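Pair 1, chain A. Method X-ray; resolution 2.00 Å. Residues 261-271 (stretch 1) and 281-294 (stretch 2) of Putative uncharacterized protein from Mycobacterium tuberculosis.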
# COMPACT_ATOMS: atom_id res chain seq x y z
N ILE A 261 13.12 -7.31 13.41
CA ILE A 261 13.00 -6.42 12.26
C ILE A 261 12.68 -4.96 12.59
O ILE A 261 12.77 -4.09 11.72
CB ILE A 261 11.93 -6.92 11.25
CG1 ILE A 261 10.58 -7.11 11.96
CG2 ILE A 261 12.39 -8.21 10.60
CD1 ILE A 261 9.43 -7.39 11.00
N MET A 262 12.31 -4.68 13.84
CA MET A 262 11.96 -3.31 14.23
C MET A 262 13.04 -2.29 13.89
O MET A 262 12.74 -1.21 13.37
CB MET A 262 11.62 -3.25 15.72
CG MET A 262 11.18 -1.86 16.22
SD MET A 262 9.82 -1.06 15.30
CE MET A 262 8.43 -2.03 15.83
N ALA A 263 14.30 -2.60 14.18
CA ALA A 263 15.37 -1.65 13.87
C ALA A 263 15.44 -1.40 12.36
O ALA A 263 15.57 -0.26 11.92
CB ALA A 263 16.71 -2.17 14.37
N SER A 264 15.32 -2.47 11.58
CA SER A 264 15.37 -2.38 10.13
C SER A 264 14.21 -1.54 9.60
O SER A 264 14.37 -0.74 8.68
CB SER A 264 15.32 -3.78 9.51
OG SER A 264 15.34 -3.72 8.09
N MET A 265 13.04 -1.73 10.20
CA MET A 265 11.84 -0.98 9.81
C MET A 265 12.05 0.51 10.05
O MET A 265 11.71 1.34 9.21
CB MET A 265 10.64 -1.48 10.61
CG MET A 265 10.24 -2.91 10.31
SD MET A 265 9.09 -3.58 11.53
CE MET A 265 7.71 -2.49 11.30
N CYS A 266 12.61 0.84 11.21
CA CYS A 266 12.86 2.23 11.55
C CYS A 266 13.94 2.85 10.67
O CYS A 266 13.84 4.00 10.26
CB CYS A 266 13.26 2.35 13.02
SG CYS A 266 11.92 1.96 14.18
N SER A 267 14.98 2.06 10.37
CA SER A 267 16.07 2.53 9.52
C SER A 267 15.55 2.84 8.12
O SER A 267 15.97 3.82 7.50
CB SER A 267 17.17 1.48 9.46
OG SER A 267 18.26 1.92 8.68
N LEU A 268 14.64 2.01 7.62
CA LEU A 268 14.07 2.24 6.30
C LEU A 268 13.31 3.56 6.29
O LEU A 268 13.45 4.37 5.37
CB LEU A 268 13.12 1.10 5.92
CG LEU A 268 12.30 1.30 4.64
CD1 LEU A 268 13.23 1.49 3.45
CD2 LEU A 268 11.39 0.11 4.41
N ALA A 269 12.49 3.77 7.31
CA ALA A 269 11.71 5.00 7.42
C ALA A 269 12.63 6.21 7.53
O ALA A 269 12.39 7.25 6.92
CB ALA A 269 10.79 4.93 8.62
N GLN A 270 13.68 6.06 8.32
CA GLN A 270 14.65 7.12 8.54
C GLN A 270 15.32 7.55 7.23
O GLN A 270 15.35 8.74 6.90
CB GLN A 270 15.71 6.64 9.53
CG GLN A 270 16.78 7.64 9.88
CD GLN A 270 17.72 7.12 10.95
OE1 GLN A 270 18.23 6.00 10.85
NE2 GLN A 270 17.94 7.92 11.99
N HIS A 271 15.85 6.58 6.50
CA HIS A 271 16.52 6.89 5.24
C HIS A 271 15.58 7.42 4.17
O HIS A 271 15.94 8.31 3.40
CB HIS A 271 17.25 5.65 4.73
CG HIS A 271 18.48 5.31 5.52
ND1 HIS A 271 19.59 6.12 5.53
CD2 HIS A 271 18.75 4.27 6.33
CE1 HIS A 271 20.51 5.59 6.33
NE2 HIS A 271 20.02 4.46 6.83
N VAL A 281 12.44 11.59 13.62
CA VAL A 281 13.81 11.11 13.59
C VAL A 281 14.07 10.27 14.84
O VAL A 281 13.30 10.32 15.80
CB VAL A 281 14.83 12.28 13.60
CG1 VAL A 281 14.64 13.17 12.37
CG2 VAL A 281 14.67 13.10 14.87
N GLY A 282 15.15 9.50 14.81
CA GLY A 282 15.55 8.68 15.94
C GLY A 282 14.48 8.02 16.79
O GLY A 282 13.66 7.24 16.29
N ALA A 283 14.49 8.33 18.08
CA ALA A 283 13.55 7.75 19.03
C ALA A 283 12.08 7.96 18.68
O ALA A 283 11.24 7.13 19.02
CB ALA A 283 13.83 8.28 20.43
N GLN A 284 11.77 9.07 18.03
CA GLN A 284 10.38 9.33 17.67
C GLN A 284 9.90 8.33 16.62
O GLN A 284 8.76 7.89 16.65
CB GLN A 284 10.20 10.76 17.15
CG GLN A 284 8.74 11.17 17.03
CD GLN A 284 8.00 11.10 18.35
OE1 GLN A 284 7.21 10.18 18.60
NE2 GLN A 284 8.26 12.07 19.22
N ILE A 285 10.78 7.97 15.69
CA ILE A 285 10.41 6.99 14.68
C ILE A 285 10.13 5.65 15.37
O ILE A 285 9.18 4.95 15.03
CB ILE A 285 11.53 6.80 13.63
CG1 ILE A 285 11.70 8.09 12.83
CG2 ILE A 285 11.18 5.64 12.71
CD1 ILE A 285 12.86 8.05 11.86
N GLY A 286 10.97 5.31 16.35
CA GLY A 286 10.79 4.07 17.07
C GLY A 286 9.47 4.04 17.84
O GLY A 286 8.75 3.04 17.80
N ALA A 287 9.16 5.13 18.53
CA ALA A 287 7.93 5.21 19.29
C ALA A 287 6.71 5.09 18.38
O ALA A 287 5.78 4.34 18.68
CB ALA A 287 7.87 6.53 20.06
N ASP A 288 6.73 5.82 17.27
CA ASP A 288 5.61 5.78 16.33
C ASP A 288 5.45 4.40 15.69
O ASP A 288 4.32 3.93 15.53
CB ASP A 288 5.79 6.86 15.25
CG ASP A 288 5.65 8.27 15.80
OD1 ASP A 288 5.35 8.43 17.01
OD2 ASP A 288 5.83 9.24 15.03
N ALA A 289 6.56 3.76 15.34
CA ALA A 289 6.50 2.44 14.71
C ALA A 289 5.98 1.39 15.69
O ALA A 289 5.21 0.50 15.32
CB ALA A 289 7.88 2.03 14.19
N MET A 290 6.40 1.49 16.95
CA MET A 290 5.95 0.54 17.96
C MET A 290 4.43 0.63 18.09
O MET A 290 3.75 -0.38 18.20
CB MET A 290 6.60 0.86 19.31
CG MET A 290 8.08 0.48 19.40
SD MET A 290 8.35 -1.27 19.78
CE MET A 290 8.14 -1.24 21.56
N ASP A 291 3.91 1.85 18.06
CA ASP A 291 2.47 2.06 18.18
C ASP A 291 1.72 1.58 16.94
O ASP A 291 0.79 0.78 17.04
CB ASP A 291 2.16 3.54 18.41
CG ASP A 291 0.67 3.83 18.38
OD1 ASP A 291 -0.08 3.18 19.14
OD2 ASP A 291 0.26 4.71 17.60
N THR A 292 2.13 2.07 15.78
CA THR A 292 1.48 1.71 14.52
C THR A 292 1.36 0.22 14.27
O THR A 292 0.26 -0.29 14.04
CB THR A 292 2.21 2.34 13.32
OG1 THR A 292 2.13 3.76 13.41
CG2 THR A 292 1.59 1.87 12.00
N TRP A 293 2.48 -0.49 14.31
CA TRP A 293 2.46 -1.91 14.01
C TRP A 293 1.91 -2.83 15.08
O TRP A 293 1.43 -3.92 14.76
CB TRP A 293 3.85 -2.33 13.53
CG TRP A 293 4.26 -1.49 12.36
CD1 TRP A 293 5.28 -0.59 12.31
CD2 TRP A 293 3.53 -1.33 11.13
NE1 TRP A 293 5.23 0.13 11.13
CE2 TRP A 293 4.16 -0.31 10.39
CE3 TRP A 293 2.40 -1.95 10.59
CZ2 TRP A 293 3.70 0.11 9.14
CZ3 TRP A 293 1.94 -1.53 9.34
CH2 TRP A 293 2.59 -0.51 8.63
N SER A 294 1.95 -2.42 16.34
CA SER A 294 1.36 -3.27 17.37
C SER A 294 -0.15 -3.15 17.23
O SER A 294 -0.88 -4.11 17.45
CB SER A 294 1.83 -2.86 18.78
OG SER A 294 1.50 -1.53 19.11

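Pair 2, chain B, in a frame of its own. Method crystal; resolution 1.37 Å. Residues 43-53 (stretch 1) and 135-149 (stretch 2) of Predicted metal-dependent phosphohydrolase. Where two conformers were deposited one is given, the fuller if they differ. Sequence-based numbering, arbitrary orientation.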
# COMPACT_ATOMS: atom_id res chain seq x y z
N GLU B 43 4.29 -1.67 -3.74
CA GLU B 43 3.07 -2.23 -4.35
C GLU B 43 2.78 -3.63 -3.79
O GLU B 43 1.62 -3.99 -3.67
CB GLU B 43 3.12 -2.20 -5.82
CG GLU B 43 4.11 -3.05 -6.35
CD GLU B 43 4.50 -2.75 -7.89
OE1 GLU B 43 4.01 -1.83 -8.58
OE2 GLU B 43 5.34 -3.46 -8.32
N HIS B 44 3.80 -4.36 -3.33
CA HIS B 44 3.60 -5.64 -2.64
C HIS B 44 2.85 -5.42 -1.34
O HIS B 44 1.86 -6.12 -1.08
CB HIS B 44 4.95 -6.33 -2.37
CG HIS B 44 4.83 -7.63 -1.64
ND1 HIS B 44 4.47 -8.80 -2.29
CD2 HIS B 44 4.93 -7.94 -0.32
CE1 HIS B 44 4.44 -9.78 -1.40
NE2 HIS B 44 4.67 -9.28 -0.20
N SER B 45 3.29 -4.43 -0.53
CA SER B 45 2.63 -4.15 0.73
C SER B 45 1.19 -3.65 0.47
O SER B 45 0.29 -4.00 1.24
CB SER B 45 3.44 -3.18 1.57
OG SER B 45 4.54 -3.86 2.16
N TRP B 46 0.96 -2.81 -0.55
CA TRP B 46 -0.41 -2.47 -0.92
C TRP B 46 -1.24 -3.73 -1.10
O TRP B 46 -2.36 -3.83 -0.59
CB TRP B 46 -0.44 -1.65 -2.25
CG TRP B 46 -1.83 -1.57 -2.80
CD1 TRP B 46 -2.80 -0.74 -2.37
CD2 TRP B 46 -2.39 -2.37 -3.84
NE1 TRP B 46 -3.95 -0.98 -3.03
CE2 TRP B 46 -3.72 -1.98 -3.96
CE3 TRP B 46 -1.87 -3.36 -4.66
CZ2 TRP B 46 -4.60 -2.58 -4.85
CZ3 TRP B 46 -2.74 -3.93 -5.60
CH2 TRP B 46 -4.09 -3.54 -5.68
N HIS B 47 -0.73 -4.66 -1.86
CA HIS B 47 -1.50 -5.82 -2.24
C HIS B 47 -1.85 -6.69 -1.07
O HIS B 47 -3.00 -7.09 -0.89
CB HIS B 47 -0.70 -6.61 -3.28
CG HIS B 47 -1.52 -7.47 -4.19
ND1 HIS B 47 -0.94 -8.18 -5.21
CD2 HIS B 47 -2.85 -7.74 -4.25
CE1 HIS B 47 -1.88 -8.82 -5.88
NE2 HIS B 47 -3.05 -8.56 -5.34
N ILE B 48 -0.88 -6.94 -0.20
CA ILE B 48 -1.13 -7.82 0.96
C ILE B 48 -2.02 -7.14 1.99
O ILE B 48 -2.82 -7.78 2.63
CB ILE B 48 0.14 -8.26 1.73
CG1 ILE B 48 1.35 -8.60 0.85
CG2 ILE B 48 -0.19 -9.47 2.62
CD1 ILE B 48 1.01 -9.51 -0.35
N ALA B 49 -1.84 -5.83 2.20
CA ALA B 49 -2.74 -5.13 3.12
C ALA B 49 -4.18 -5.13 2.63
O ALA B 49 -5.11 -5.30 3.43
CB ALA B 49 -2.25 -3.68 3.37
N THR B 50 -4.38 -5.00 1.32
CA THR B 50 -5.71 -5.09 0.77
C THR B 50 -6.28 -6.51 0.97
O THR B 50 -7.44 -6.69 1.36
CB THR B 50 -5.68 -4.69 -0.73
OG1 THR B 50 -5.13 -3.38 -0.85
CG2 THR B 50 -7.07 -4.70 -1.34
N MSE B 51 -5.43 -7.52 0.76
CA MSE B 51 -5.83 -8.91 1.02
C MSE B 51 -6.24 -9.13 2.48
O MSE B 51 -7.14 -9.92 2.74
CB MSE B 51 -4.69 -9.88 0.70
CG MSE B 51 -4.43 -10.05 -0.79
SE MSE B 51 -2.78 -10.94 -1.22
CE MSE B 51 -3.20 -12.75 -0.53
N ALA B 52 -5.59 -8.48 3.44
CA ALA B 52 -5.97 -8.61 4.84
C ALA B 52 -7.45 -8.27 5.03
O ALA B 52 -8.15 -8.98 5.71
CB ALA B 52 -5.05 -7.74 5.74
N PHE B 53 -7.88 -7.15 4.46
CA PHE B 53 -9.26 -6.76 4.59
C PHE B 53 -10.18 -7.70 3.83
O PHE B 53 -11.21 -8.12 4.32
CB PHE B 53 -9.44 -5.31 4.12
CG PHE B 53 -8.89 -4.30 5.06
CD1 PHE B 53 -9.46 -4.12 6.32
CD2 PHE B 53 -7.81 -3.54 4.70
CE1 PHE B 53 -8.94 -3.18 7.18
CE2 PHE B 53 -7.29 -2.55 5.55
CZ PHE B 53 -7.83 -2.38 6.80
N ARG B 135 0.89 -13.84 12.72
CA ARG B 135 0.68 -15.06 11.99
C ARG B 135 -0.25 -14.85 10.79
O ARG B 135 0.00 -15.39 9.71
CB ARG B 135 0.15 -16.21 12.85
CG ARG B 135 1.22 -16.80 13.75
CD ARG B 135 0.75 -18.00 14.54
NE ARG B 135 0.23 -17.56 15.80
CZ ARG B 135 -1.05 -17.50 16.14
NH1 ARG B 135 -2.04 -17.81 15.28
NH2 ARG B 135 -1.35 -17.09 17.37
N PHE B 136 -1.30 -14.06 10.96
CA PHE B 136 -2.21 -13.81 9.84
C PHE B 136 -1.50 -12.93 8.79
O PHE B 136 -1.56 -13.20 7.62
CB PHE B 136 -3.53 -13.22 10.32
CG PHE B 136 -4.58 -13.20 9.26
CD1 PHE B 136 -5.08 -14.38 8.73
CD2 PHE B 136 -5.09 -11.98 8.79
CE1 PHE B 136 -6.02 -14.33 7.74
CE2 PHE B 136 -6.07 -11.94 7.78
CZ PHE B 136 -6.52 -13.11 7.29
N ALA B 137 -0.78 -11.90 9.26
CA ALA B 137 0.01 -11.06 8.35
C ALA B 137 1.00 -11.89 7.54
O ALA B 137 1.10 -11.77 6.30
CB ALA B 137 0.77 -10.00 9.16
N ASP B 138 1.75 -12.76 8.22
CA ASP B 138 2.76 -13.57 7.56
C ASP B 138 2.12 -14.56 6.57
O ASP B 138 2.65 -14.79 5.48
CB ASP B 138 3.59 -14.34 8.60
CG ASP B 138 4.79 -15.04 8.00
OD1 ASP B 138 5.69 -14.34 7.49
OD2 ASP B 138 4.84 -16.29 8.10
N ALA B 139 0.97 -15.13 6.93
CA ALA B 139 0.28 -16.07 6.04
C ALA B 139 -0.11 -15.38 4.73
O ALA B 139 0.08 -15.94 3.64
CB ALA B 139 -0.94 -16.60 6.79
N LEU B 140 -0.61 -14.15 4.82
CA LEU B 140 -1.01 -13.43 3.63
C LEU B 140 0.18 -13.09 2.78
O LEU B 140 0.19 -13.19 1.55
CB LEU B 140 -1.74 -12.17 3.99
CG LEU B 140 -3.04 -12.35 4.72
CD1 LEU B 140 -3.49 -11.02 5.34
CD2 LEU B 140 -4.09 -12.89 3.77
N ASP B 141 1.25 -12.68 3.43
CA ASP B 141 2.49 -12.33 2.74
C ASP B 141 3.11 -13.52 2.02
O ASP B 141 3.73 -13.36 0.96
CB ASP B 141 3.50 -11.75 3.70
CG ASP B 141 4.66 -11.18 2.99
OD1 ASP B 141 4.45 -10.20 2.24
OD2 ASP B 141 5.76 -11.68 3.22
N ARG B 142 2.95 -14.71 2.59
CA ARG B 142 3.49 -15.92 1.98
C ARG B 142 2.56 -16.46 0.90
O ARG B 142 3.00 -17.14 -0.05
CB ARG B 142 3.71 -16.99 3.05
CG ARG B 142 4.82 -16.66 4.03
CD ARG B 142 6.13 -17.22 3.63
NE ARG B 142 6.60 -16.94 2.27
CZ ARG B 142 7.27 -15.84 1.87
NH1 ARG B 142 7.64 -14.88 2.73
NH2 ARG B 142 7.66 -15.74 0.60
N LEU B 143 1.26 -16.19 1.00
CA LEU B 143 0.30 -16.67 -0.02
C LEU B 143 0.45 -15.93 -1.32
O LEU B 143 0.39 -16.52 -2.41
CB LEU B 143 -1.10 -16.45 0.51
CG LEU B 143 -2.27 -16.79 -0.41
CD1 LEU B 143 -2.24 -18.27 -0.86
CD2 LEU B 143 -3.63 -16.47 0.24
N GLN B 144 0.61 -14.62 -1.23
CA GLN B 144 0.59 -13.81 -2.44
C GLN B 144 1.63 -14.20 -3.51
O GLN B 144 1.28 -14.26 -4.71
CB GLN B 144 0.61 -12.32 -2.09
CG GLN B 144 0.51 -11.34 -3.27
CD GLN B 144 1.83 -10.85 -3.78
OE1 GLN B 144 2.91 -11.39 -3.44
NE2 GLN B 144 1.78 -9.74 -4.55
N PRO B 145 2.88 -14.50 -3.13
CA PRO B 145 3.83 -14.90 -4.16
C PRO B 145 3.45 -16.21 -4.84
O PRO B 145 3.83 -16.44 -5.98
CB PRO B 145 5.18 -14.97 -3.44
CG PRO B 145 4.95 -14.24 -2.22
CD PRO B 145 3.54 -14.22 -1.85
N LEU B 146 2.79 -17.10 -4.12
CA LEU B 146 2.28 -18.35 -4.71
C LEU B 146 1.25 -18.06 -5.79
O LEU B 146 1.28 -18.62 -6.90
CB LEU B 146 1.73 -19.29 -3.65
CG LEU B 146 2.67 -19.67 -2.52
CD1 LEU B 146 1.94 -20.60 -1.52
CD2 LEU B 146 3.97 -20.27 -2.99
N LEU B 147 0.34 -17.14 -5.46
CA LEU B 147 -0.63 -16.67 -6.45
C LEU B 147 0.05 -16.15 -7.69
O LEU B 147 -0.35 -16.47 -8.82
CB LEU B 147 -1.53 -15.58 -5.85
CG LEU B 147 -2.40 -15.93 -4.64
CD1 LEU B 147 -3.19 -14.71 -4.16
CD2 LEU B 147 -3.37 -17.03 -4.92
N HIS B 148 1.09 -15.35 -7.49
CA HIS B 148 1.77 -14.75 -8.65
C HIS B 148 2.57 -15.77 -9.45
O HIS B 148 2.51 -15.76 -10.68
CB HIS B 148 2.66 -13.61 -8.20
CG HIS B 148 1.92 -12.33 -7.99
ND1 HIS B 148 2.28 -11.18 -8.60
CD2 HIS B 148 0.80 -12.04 -7.25
CE1 HIS B 148 1.40 -10.23 -8.29
NE2 HIS B 148 0.49 -10.73 -7.48
N ASN B 149 3.24 -16.72 -8.78
CA ASN B 149 3.96 -17.73 -9.49
C ASN B 149 3.00 -18.59 -10.30
O ASN B 149 3.31 -19.03 -11.41
CB ASN B 149 4.78 -18.60 -8.52
CG ASN B 149 6.25 -18.36 -8.60
OD1 ASN B 149 6.86 -18.40 -9.66
ND2 ASN B 149 6.85 -18.21 -7.43

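In both pairs two helices cross steeply, their N-to-C directions 121° apart in pair 1 and 119° in pair 2, with axes approaching to 9.6 Å and 9.4 Å. The central backbones superpose to 0.3 Å. At the crossing Cys A266 matches Ile B48 and Gly A286 matches Asp B141; the CA atoms of Cys A266 and Gly A286 lie 6.2 Å apart, those of Ile B48 and Asp B141 6.1 Å.

A closely conserved solution is Ile A285, whose CA falls 0.1 Å from that of Leu B140. Both are branched aliphatic residues pointing toward the partner helix. Ile A285 CG2 lies 3.9 Å from Cys A266 CB, while Leu B140 CB lies 3.4 Å from Ile B48 CG2. One helical turn after Cys A266, Ala A269 offers only a methyl, its CB 4.2 Å from Ile A285 CG2. The matching Met B51, a selenomethionine, is long and flexible enough to enter a hole among Leu B140, Leu B143, Gln B144 and Leu B147; its CE reaches Leu B143 CD2 at 3.8 Å.

The chemistry differs clearly at the matched positions Met A262 and His B44, Gly A286 and Asp B141, Ala A289 and Gln B144. In pair 1 the small residues leave room for sulfur: Cys A266 SG rests 3.8 Å from Gly A286 CA, and Met A262 SD packs 3.8 Å from Ala A289 CB. No hydrogen bond joins these two stretches. Pair 2 places polar groups at the same positions, and two hydrogen bonds cross this buried contact. The CB of Asp B141 points sideways, but its carboxylate comes nearer the other helix, where His B44 NE2 donates a hydrogen bond to Asp B141 OD1 at 2.6 Å. Gln B144 combines both roles: its aliphatic CB packs 3.3 Å from Ile B48 CD1, and its amide NE2 donates to His B47 ND1 at 3.2 Å. Its side chain sits as a knob among His B44, His B47, Ile B48 and Met B51.

His B47 matches Met A265, and His B148 matches Trp A293. Flexible Met A265 lays its CE over one face of the indole, 3.2 Å from Trp A293 CD1, a snug apolar contact. The two imidazoles instead meet rim to rim, planes at 70°, with His B47 CE1 3.4 Å from His B148 NE2. Thus one crossing accommodates a sulfur-rich apolar packing in pair 1 and, in pair 2, a hydrogen-bonded polar cluster beside an aliphatic patch, with a smaller buried surface in pair 1 (399 Å²) than in pair 2 (537 Å²).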